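Side-chain contact in adhesin (Neisseria gonorrhoeae, PDB 6GQ4), which is a gonococcal surface adhesin that elicits bactericidal antibodies and, like related MliC-type proteins, probably also inhibits lysozyme: residues A75-S78 against K79-R82. Residues are numbered along the deposited sequence; the frame is centred on the assembly and turned at random. Where two conformers were deposited one is given.
Sequences AMDS and KSYR. With NA (sodium ion), chain B.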
ATOM      1  N   ALA A  75      -1.638   1.372 -10.578  1.00 12.85           N
ATOM      2  CA  ALA A  75      -0.258   1.598 -10.963  1.00 13.06           C
ATOM      3  C   ALA A  75       0.369   2.526  -9.932  1.00 12.32           C
ATOM      4  O   ALA A  75      -0.257   3.532  -9.482  1.00 17.52           O
ATOM      5  CB  ALA A  75      -0.213   2.189 -12.354  1.00 16.46           C
ATOM      6  N   MET A  76       1.574   2.165  -9.485  1.00 11.25           N
ATOM      7  CA  MET A  76       2.221   2.944  -8.397  1.00 11.17           C
ATOM      8  C   MET A  76       3.600   3.401  -8.820  1.00 11.26           C
ATOM      9  O   MET A  76       4.472   2.616  -9.058  1.00 14.36           O
ATOM     10  CB  MET A  76       2.355   2.104  -7.128  1.00 12.47           C
ATOM     11  CG  MET A  76       1.036   1.800  -6.526  1.00 14.19           C
ATOM     12  SD  MET A  76       0.330   3.236  -5.668  1.00 13.81           S
ATOM     13  CE  MET A  76       1.031   3.112  -4.029  1.00 16.53           C
ATOM     14  N   ASP A  77       3.771   4.713  -8.768  1.00 11.71           N
ATOM     15  CA  ASP A  77       5.094   5.327  -8.929  1.00 12.30           C
ATOM     16  C   ASP A  77       5.089   6.671  -8.224  1.00 13.94           C
ATOM     17  O   ASP A  77       4.117   7.072  -7.606  1.00 13.65           O
ATOM     18  CB  ASP A  77       5.465   5.422 -10.410  1.00 14.13           C
ATOM     19  CG  ASP A  77       4.539   6.291 -11.232  1.00 19.52           C
ATOM     20  OD1 ASP A  77       3.924   7.250 -10.694  1.00 21.41           O
ATOM     21  OD2 ASP A  77       4.424   5.977 -12.408  1.00 33.07           O
ATOM     22  N   SER A  78       6.246   7.344  -8.269  1.00 17.11           N
ATOM     23  CA  SER A  78       6.432   8.575  -7.553  1.00 16.70           C
ATOM     24  C   SER A  78       5.422   9.666  -7.974  1.00 16.31           C
ATOM     25  O   SER A  78       5.166  10.567  -7.176  1.00 17.69           O
ATOM     26  CB  SER A  78       7.914   9.025  -7.672  1.00 19.48           C
ATOM     27  OG  SER A  78       8.289   9.177  -9.041  1.00 23.17           O
ATOM     28  N   LYS A  79       4.910   9.593  -9.224  0.50 17.58           N
ATOM     29  CA  LYS A  79       3.869  10.490  -9.739  0.50 21.11           C
ATOM     30  C   LYS A  79       2.502  10.152  -9.119  0.50 21.49           C
ATOM     31  O   LYS A  79       1.794  11.028  -8.637  0.50 29.58           O
ATOM     32  CB  LYS A  79       3.816  10.403 -11.271  0.50 26.53           C
ATOM     33  CG  LYS A  79       5.022  10.984 -11.992  0.50 32.56           C
ATOM     34  CD  LYS A  79       4.876  11.054 -13.500  0.50 37.83           C
ATOM     35  CE  LYS A  79       4.739   9.691 -14.145  0.50 38.78           C
ATOM     36  NZ  LYS A  79       5.932   8.846 -13.907  0.50 33.10           N
ATOM     37  N   SER A  80       2.155   8.859  -9.120  1.00 18.88           N
ATOM     38  CA  SER A  80       0.786   8.385  -8.968  1.00 18.30           C
ATOM     39  C   SER A  80       0.396   8.068  -7.517  1.00 15.81           C
ATOM     40  O   SER A  80      -0.807   7.986  -7.246  1.00 17.39           O
ATOM     41  CB  SER A  80       0.519   7.143  -9.815  1.00 19.20           C
ATOM     42  OG  SER A  80       1.054   5.979  -9.180  1.00 16.54           O
ATOM     43  N   TYR A  81       1.390   7.832  -6.647  1.00 14.68           N
ATOM     44  CA  TYR A  81       1.168   7.026  -5.471  1.00 14.93           C
ATOM     45  C   TYR A  81       0.190   7.717  -4.518  1.00 16.12           C
ATOM     46  O   TYR A  81      -0.513   7.007  -3.735  1.00 19.17           O
ATOM     47  CB  TYR A  81       2.462   6.590  -4.796  1.00 15.56           C
ATOM     48  CG  TYR A  81       3.086   7.677  -3.992  1.00 14.04           C
ATOM     49  CD1 TYR A  81       3.700   8.753  -4.635  1.00 13.55           C
ATOM     50  CD2 TYR A  81       2.906   7.760  -2.619  1.00 14.99           C
ATOM     51  CE1 TYR A  81       4.249   9.790  -3.892  1.00 14.28           C
ATOM     52  CE2 TYR A  81       3.472   8.779  -1.887  1.00 16.62           C
ATOM     53  CZ  TYR A  81       4.088   9.827  -2.530  1.00 14.30           C
ATOM     54  OH  TYR A  81       4.589  10.865  -1.794  1.00 17.99           O
ATOM     55  N   ARG A  82       0.140   9.061  -4.498  1.00 14.75           N
ATOM     56  CA  ARG A  82      -0.721   9.699  -3.489  1.00 16.75           C
ATOM     57  C   ARG A  82      -2.169   9.866  -3.956  1.00 15.40           C
ATOM     58  O   ARG A  82      -3.020  10.326  -3.177  1.00 21.10           O
ATOM     59  CB  ARG A  82      -0.224  11.082  -3.073  1.00 16.71           C
ATOM     60  CG  ARG A  82       1.267  11.202  -2.795  1.00 21.37           C
ATOM     61  CD  ARG A  82       1.647  12.519  -2.097  1.00 25.66           C
ATOM     62  NE  ARG A  82       1.119  12.590  -0.747  1.00 26.74           N
ATOM     63  CZ  ARG A  82       1.646  12.019   0.347  1.00 27.39           C
ATOM     64  NH1 ARG A  82       2.898  11.539   0.397  1.00 21.68           N
ATOM     65  NH2 ARG A  82       0.884  11.990   1.421  1.00 24.41           N
TER
HETATM   66 NA    NA B 201      -2.348   6.064  -2.444  1.00 27.23          NA
HETATM   67  O   HOH W   1       7.477   8.679 -11.415  1.00 33.52           O
HETATM   68  O   HOH W   2      -2.015   4.507  -2.843  0.50 32.52           O
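Ser-80 and Asp-77 exchange side-chain hydrogen bonds with each other's backbone. The Asp-77 N-H points at Ser-80 OG over 3.0 Å, with 150° at the hydrogen. In return Ser-80 N donates to Asp-77 OD1 at 2.9 Å, meeting that oxygen nearly along its C-O axis. A first torsion of 62° sets the Asp-77 carboxylate between its own N and carbonyl carbon, folding OD1 back over the turn, where Lys-79 N adds a weak bond. Ser-80 OG spends its proton on Ala-75 O at 2.8 Å, approaching 36° out of the carbonyl plane. This hydroxyl therefore both accepts and donates, and Ala-75 O takes a second bond from Gln-84 NE2.

The reciprocal pairing has the pattern of a capping box (Asp-77 in the N-cap place, Ser-80 in that of N3), though no regular helix follows: residues 79-81 have helical backbone angles, and the bonds from Ser-80 N and Tyr-81 N to Asp-77 O are weak. The turn belongs to the connection between strands 70-73 and 86-89, neighbours in the antiparallel sheet of this ACP-like domain.

Electrostatic pairing lies on the outer side. In the conformer given, one of two deposited, Lys-79 curls back to bring NZ within 3.6 Å of Asp-77 OD2, a long and doubtful salt bridge; there a water also links NZ to Ser-78 OG.

Apolar and aromatic contacts occupy the inner side. Met-76 crosses Tyr-81 at about a right angle, its CE touching Tyr-81 CB at 3.8 Å. Ser-78 O lies in the plane of the tyrosine ring at its edge, 3.4 Å from Tyr-81 CD1, while Arg-82 CG overlies one face near the rim. Arg-82 NH1 also donates in its guanidinium plane to Tyr-81 OH at 2.8 Å, and Phe-29 meets the ring edge-to-face.

Tyr-81 O binds the sodium ion at 2.4 Å, as do Tyr-15 OH and Gln-84 O.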